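Local coordinates for TCR beta chain (Gallus gallus, PDB 6LIR), which forms the beta subunit of the chicken alpha-beta T-cell receptor and, with the alpha chain, probably recognises antigen presented by MHC molecules, at residues M29-Q34 against F71-I76; V121-P126 against K216-D221. All coordinates share one frame; numbering follows the deposited sequence.

Contact 1: residues M29-Q34 against F71-I76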
loop_
_atom_site.group_PDB
_atom_site.type_symbol
_atom_site.label_atom_id
_atom_site.label_comp_id
_atom_site.label_asym_id
_atom_site.label_seq_id
_atom_site.Cartn_x
_atom_site.Cartn_y
_atom_site.Cartn_z
ATOM N N MET B 29 -0.463 -22.630 -10.127
ATOM C CA MET B 29 0.291 -21.520 -9.572
ATOM C C MET B 29 0.662 -20.592 -10.714
ATOM O O MET B 29 0.671 -20.991 -11.881
ATOM C CB MET B 29 1.543 -21.995 -8.825
ATOM C CG MET B 29 1.238 -22.915 -7.663
ATOM S SD MET B 29 2.717 -23.326 -6.733
ATOM C CE MET B 29 3.138 -21.717 -6.057
ATOM N N SER B 30 0.996 -19.353 -10.373
ATOM C CA SER B 30 1.282 -18.388 -11.421
ATOM C C SER B 30 2.111 -17.252 -10.854
ATOM O O SER B 30 2.164 -17.039 -9.640
ATOM C CB SER B 30 -0.008 -17.849 -12.047
ATOM O OG SER B 30 -0.807 -17.203 -11.072
ATOM N N TRP B 31 2.729 -16.505 -11.762
ATOM C CA TRP B 31 3.522 -15.331 -11.428
ATOM C C TRP B 31 3.004 -14.170 -12.261
ATOM O O TRP B 31 2.839 -14.301 -13.479
ATOM C CB TRP B 31 5.015 -15.557 -11.698
ATOM C CG TRP B 31 5.763 -16.195 -10.557
ATOM C CD1 TRP B 31 6.209 -17.486 -10.488
ATOM C CD2 TRP B 31 6.164 -15.567 -9.329
ATOM N NE1 TRP B 31 6.858 -17.700 -9.294
ATOM C CE2 TRP B 31 6.843 -16.539 -8.565
ATOM C CE3 TRP B 31 6.010 -14.279 -8.801
ATOM C CZ2 TRP B 31 7.370 -16.265 -7.303
ATOM C CZ3 TRP B 31 6.534 -14.009 -7.543
ATOM C CH2 TRP B 31 7.204 -14.997 -6.810
ATOM N N TYR B 32 2.758 -13.041 -11.606
ATOM C CA TYR B 32 2.136 -11.879 -12.221
ATOM C C TYR B 32 3.041 -10.675 -12.030
ATOM O O TYR B 32 3.772 -10.580 -11.040
ATOM C CB TYR B 32 0.758 -11.582 -11.609
ATOM C CG TYR B 32 -0.373 -12.388 -12.198
ATOM C CD1 TYR B 32 -1.035 -11.953 -13.340
ATOM C CD2 TYR B 32 -0.785 -13.582 -11.615
ATOM C CE1 TYR B 32 -2.071 -12.685 -13.889
ATOM C CE2 TYR B 32 -1.825 -14.323 -12.159
ATOM C CZ TYR B 32 -2.465 -13.865 -13.295
ATOM O OH TYR B 32 -3.496 -14.584 -13.854
ATOM N N LEU B 33 2.992 -9.756 -12.984
ATOM C CA LEU B 33 3.803 -8.550 -12.939
ATOM C C LEU B 33 2.885 -7.348 -12.798
ATOM O O LEU B 33 1.928 -7.197 -13.566
ATOM C CB LEU B 33 4.649 -8.416 -14.207
ATOM C CG LEU B 33 5.718 -7.325 -14.235
ATOM C CD1 LEU B 33 7.070 -7.927 -13.913
ATOM C CD2 LEU B 33 5.747 -6.643 -15.592
ATOM N N GLN B 34 3.171 -6.505 -11.811
ATOM C CA GLN B 34 2.451 -5.256 -11.601
ATOM C C GLN B 34 3.423 -4.101 -11.769
ATOM O O GLN B 34 4.389 -3.983 -11.007
ATOM C CB GLN B 34 1.797 -5.210 -10.220
ATOM C CG GLN B 34 0.975 -3.941 -9.985
ATOM C CD GLN B 34 0.507 -3.800 -8.553
ATOM O OE1 GLN B 34 1.293 -3.497 -7.655
ATOM N NE2 GLN B 34 -0.785 -4.015 -8.333
ATOM N N PHE B 71 6.921 -22.903 -6.840
ATOM C CA PHE B 71 6.971 -22.454 -8.227
ATOM C C PHE B 71 8.031 -21.365 -8.320
ATOM O O PHE B 71 7.871 -20.286 -7.737
ATOM C CB PHE B 71 5.606 -21.934 -8.680
ATOM C CG PHE B 71 5.503 -21.687 -10.157
ATOM C CD1 PHE B 71 6.261 -22.419 -11.055
ATOM C CD2 PHE B 71 4.635 -20.722 -10.648
ATOM C CE1 PHE B 71 6.158 -22.194 -12.419
ATOM C CE2 PHE B 71 4.529 -20.490 -12.007
ATOM C CZ PHE B 71 5.291 -21.226 -12.895
ATOM N N HIS B 72 9.104 -21.644 -9.058
ATOM C CA HIS B 72 10.224 -20.722 -9.178
ATOM C C HIS B 72 10.060 -19.827 -10.395
ATOM O O HIS B 72 9.685 -20.288 -11.475
ATOM C CB HIS B 72 11.545 -21.486 -9.300
ATOM C CG HIS B 72 11.845 -22.377 -8.139
ATOM N ND1 HIS B 72 12.375 -21.905 -6.957
ATOM C CD2 HIS B 72 11.700 -23.714 -7.980
ATOM C CE1 HIS B 72 12.537 -22.913 -6.117
ATOM N NE2 HIS B 72 12.136 -24.021 -6.713
ATOM N N LEU B 73 10.386 -18.548 -10.221
ATOM C CA LEU B 73 10.487 -17.593 -11.318
ATOM C C LEU B 73 11.936 -17.142 -11.418
ATOM O O LEU B 73 12.474 -16.568 -10.465
ATOM C CB LEU B 73 9.557 -16.395 -11.107
ATOM C CG LEU B 73 9.580 -15.352 -12.231
ATOM C CD1 LEU B 73 8.936 -15.894 -13.506
ATOM C CD2 LEU B 73 8.907 -14.053 -11.794
ATOM N N ASP B 74 12.563 -17.396 -12.562
ATOM C CA ASP B 74 13.969 -17.077 -12.767
ATOM C C ASP B 74 14.082 -15.787 -13.569
ATOM O O ASP B 74 13.429 -15.636 -14.606
ATOM C CB ASP B 74 14.693 -18.212 -13.499
ATOM C CG ASP B 74 14.785 -19.480 -12.670
ATOM O OD1 ASP B 74 15.003 -19.382 -11.444
ATOM O OD2 ASP B 74 14.640 -20.579 -13.247
ATOM N N ILE B 75 14.910 -14.866 -13.085
ATOM C CA ILE B 75 15.145 -13.584 -13.738
ATOM C C ILE B 75 16.444 -13.705 -14.526
ATOM O O ILE B 75 17.528 -13.829 -13.945
ATOM C CB ILE B 75 15.220 -12.438 -12.721
ATOM C CG1 ILE B 75 13.910 -12.324 -11.932
ATOM C CG2 ILE B 75 15.579 -11.131 -13.421
ATOM C CD1 ILE B 75 12.944 -11.292 -12.468
ATOM N N ILE B 76 16.334 -13.659 -15.847
ATOM C CA ILE B 76 17.468 -13.830 -16.751
ATOM C C ILE B 76 18.048 -12.464 -17.103
ATOM O O ILE B 76 17.348 -11.622 -17.679
ATOM C CB ILE B 76 17.058 -14.595 -18.018
ATOM C CG1 ILE B 76 16.344 -15.897 -17.649
ATOM C CG2 ILE B 76 18.276 -14.878 -18.882
ATOM C CD1 ILE B 76 17.136 -16.793 -16.718
#
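In the V-set immunoglobulin domain, strand 28-34 of one sheet and strand 70-75 of the other face each other across the beta sandwich, running in roughly the same direction (31° between the short segments). The tight part is built round W31. L73 CB lies over one face of the indole, 3.5 Å from the centroid of its five-membered ring and close to the ring normal, while L73 CD2 reaches the CG-CD2 side of the same ring. The ring of F71, with CG anti to its backbone N (chi1 -169°), runs back past W31 and sets CD2 3.6 Å from W31 CD1, the two ring planes meeting obliquely. M29 bends at chi3, which brings its CE to 3.6 Å from F71 CB. L18 and C20, the latter disulfide-bonded to C88, add to this core around W31. Beyond W31 and L73 the segments diverge and no longer meet, so this end is loose. H72, partly exposed, points away from 29-34, its ND1 hydrogen-bonded to S19 OG. Inside, the indole N-H is satisfied by main chain: W31 NE1 donates to F71 O at 3.2 Å, the oxygen lying near the indole plane and the nitrogen well above the carbonyl plane.

Contact 2: residues V121-P126 against K216-D221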
loop_
_atom_site.group_PDB
_atom_site.type_symbol
_atom_site.label_atom_id
_atom_site.label_comp_id
_atom_site.label_asym_id
_atom_site.label_seq_id
_atom_site.Cartn_x
_atom_site.Cartn_y
_atom_site.Cartn_z
ATOM N N VAL B 121 16.665 6.546 10.447
ATOM C CA VAL B 121 15.340 6.352 11.019
ATOM C C VAL B 121 15.290 7.090 12.345
ATOM O O VAL B 121 16.081 6.801 13.251
ATOM C CB VAL B 121 15.005 4.865 11.223
ATOM C CG1 VAL B 121 13.572 4.712 11.719
ATOM C CG2 VAL B 121 15.215 4.076 9.932
ATOM N N VAL B 122 14.365 8.040 12.458
ATOM C CA VAL B 122 14.134 8.770 13.695
ATOM C C VAL B 122 12.641 8.768 13.984
ATOM O O VAL B 122 11.812 8.723 13.069
ATOM C CB VAL B 122 14.674 10.217 13.623
ATOM C CG1 VAL B 122 16.161 10.217 13.299
ATOM C CG2 VAL B 122 13.906 11.029 12.588
ATOM N N ILE B 123 12.298 8.784 15.268
ATOM C CA ILE B 123 10.946 9.090 15.709
ATOM C C ILE B 123 10.959 10.497 16.287
ATOM O O ILE B 123 11.835 10.837 17.090
ATOM C CB ILE B 123 10.440 8.073 16.745
ATOM C CG1 ILE B 123 10.413 6.669 16.135
ATOM C CG2 ILE B 123 9.059 8.478 17.251
ATOM C CD1 ILE B 123 9.959 5.597 17.100
ATOM N N PHE B 124 9.977 11.299 15.906
ATOM C CA PHE B 124 9.843 12.634 16.458
ATOM C C PHE B 124 9.022 12.574 17.735
ATOM O O PHE B 124 8.010 11.873 17.806
ATOM C CB PHE B 124 9.215 13.577 15.434
ATOM C CG PHE B 124 10.153 13.961 14.323
ATOM C CD1 PHE B 124 10.914 15.115 14.406
ATOM C CD2 PHE B 124 10.288 13.156 13.205
ATOM C CE1 PHE B 124 11.783 15.467 13.389
ATOM C CE2 PHE B 124 11.159 13.500 12.183
ATOM C CZ PHE B 124 11.906 14.657 12.276
ATOM N N SER B 125 9.495 13.277 18.757
ATOM C CA SER B 125 8.715 13.422 19.974
ATOM C C SER B 125 7.378 14.078 19.644
ATOM O O SER B 125 7.330 15.022 18.848
ATOM C CB SER B 125 9.471 14.259 21.008
ATOM O OG SER B 125 10.821 13.849 21.108
ATOM N N PRO B 126 6.277 13.599 20.214
ATOM C CA PRO B 126 4.979 14.205 19.911
ATOM C C PRO B 126 4.851 15.566 20.574
ATOM O O PRO B 126 5.486 15.855 21.592
ATOM C CB PRO B 126 3.975 13.207 20.493
ATOM C CG PRO B 126 4.724 12.529 21.584
ATOM C CD PRO B 126 6.153 12.445 21.120
ATOM N N LYS B 216 13.620 1.546 15.767
ATOM C CA LYS B 216 13.675 2.751 16.574
ATOM C C LYS B 216 12.561 2.693 17.603
ATOM O O LYS B 216 11.446 2.262 17.298
ATOM C CB LYS B 216 13.536 4.004 15.705
ATOM C CG LYS B 216 14.352 5.178 16.192
ATOM C CD LYS B 216 15.843 4.884 16.132
ATOM C CE LYS B 216 16.601 5.856 17.019
ATOM N NZ LYS B 216 18.058 5.912 16.732
ATOM N N ILE B 217 12.851 3.143 18.819
ATOM C CA ILE B 217 11.900 3.045 19.915
ATOM C C ILE B 217 11.719 4.419 20.534
ATOM O O ILE B 217 12.673 5.198 20.634
ATOM C CB ILE B 217 12.371 2.044 20.992
ATOM C CG1 ILE B 217 12.909 0.761 20.354
ATOM C CG2 ILE B 217 11.249 1.746 21.978
ATOM C CD1 ILE B 217 11.850 -0.241 20.011
ATOM N N ILE B 218 10.497 4.704 20.966
ATOM C CA ILE B 218 10.227 5.792 21.892
ATOM C C ILE B 218 9.231 5.265 22.912
ATOM O O ILE B 218 8.294 4.538 22.562
ATOM C CB ILE B 218 9.705 7.053 21.163
ATOM C CG1 ILE B 218 9.617 8.242 22.123
ATOM C CG2 ILE B 218 8.364 6.790 20.486
ATOM C CD1 ILE B 218 9.453 9.580 21.420
ATOM N N TYR B 219 9.469 5.577 24.177
ATOM C CA TYR B 219 8.562 5.204 25.250
ATOM C C TYR B 219 7.613 6.350 25.566
ATOM O O TYR B 219 7.879 7.513 25.253
ATOM C CB TYR B 219 9.344 4.785 26.497
ATOM C CG TYR B 219 9.914 3.394 26.372
ATOM C CD1 TYR B 219 9.176 2.286 26.768
ATOM C CD2 TYR B 219 11.176 3.186 25.830
ATOM C CE1 TYR B 219 9.690 1.007 26.644
ATOM C CE2 TYR B 219 11.698 1.912 25.702
ATOM C CZ TYR B 219 10.951 0.827 26.110
ATOM O OH TYR B 219 11.466 -0.442 25.986
ATOM N N GLY B 220 6.493 6.004 26.192
ATOM C CA GLY B 220 5.536 7.006 26.613
ATOM C C GLY B 220 6.046 7.838 27.777
ATOM O O GLY B 220 7.078 7.556 28.387
ATOM N N ASP B 221 5.294 8.889 28.087
ATOM C CA ASP B 221 5.644 9.822 29.147
ATOM C C ASP B 221 4.874 9.488 30.419
ATOM O O ASP B 221 3.934 8.691 30.420
ATOM C CB ASP B 221 5.346 11.263 28.713
ATOM C CG ASP B 221 6.600 12.048 28.381
ATOM O OD1 ASP B 221 7.654 11.418 28.160
ATOM O OD2 ASP B 221 6.531 13.296 28.338
#
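I123 reaches across the sandwich of the C1-set immunoglobulin domain and overlaps both K216 and I218. Its CG1 is anti to the carbonyl carbon and chi2 is extended (179°), so that CD1 extends to 3.7 Å from the main-chain O of K216, and CG1 lies alongside K216 CB. The other branch, CG2, meets I218 CG2 at 3.7 Å, the two isoleucines meeting at a slant. An alanine here would probably loosen this junction, since both the CD1 contact with K216 and the CG2 contact with I218 would be lost.

On one side of I123, V121 and K216 lie alongside each other, pointing opposite ways, with V121 CG1 standing 4.0 Å from K216 CB. The lysine chain bends at chi2 (64°) and then runs out over the backbone of V121, its CD 3.5 Å from V121 O. This is contact through the aliphatic part; the ammonium end makes a long, weak ion pair with D124 of the TCR alpha chain. On the other side, I218 has CG1 anti to its backbone N, and CD1 approaches S125 CA at 4.2 Å and P126 CD at 4.4 Å, a looser fit than that between the isoleucines.

Strands 120-124 and 210-219, the outermost strands of their sheets within this chain, thus meet face to face, the short segments 121-124 and 216-219 running 17° from parallel. Strand 120-124 pairs with 136-146 and strand 210-219 with 198-207, while W192 of helix 189-192 packs against both P126 and I218.

How the contacts relate
From the N terminus, the chain enters contact 1 on strand 28-34 and returns to it on strand 70-75, closing a 36-residue excursion that includes strands 40-46, 51-54 and 61-67. After strands 84-91 and 100-110 finish the variable domain, residues 121-126 begin contact 2, which residues 216-221 close 89 residues later, near the end of the modelled chain. The two loops follow one another along the chain, without nesting or crossing. Each contact joins the two sheets of its own sandwich: contact 1 in the variable domain, contact 2 in the constant domain. The centres of the two contacts lie about 39 Å apart, on opposite sides of the chain's centre.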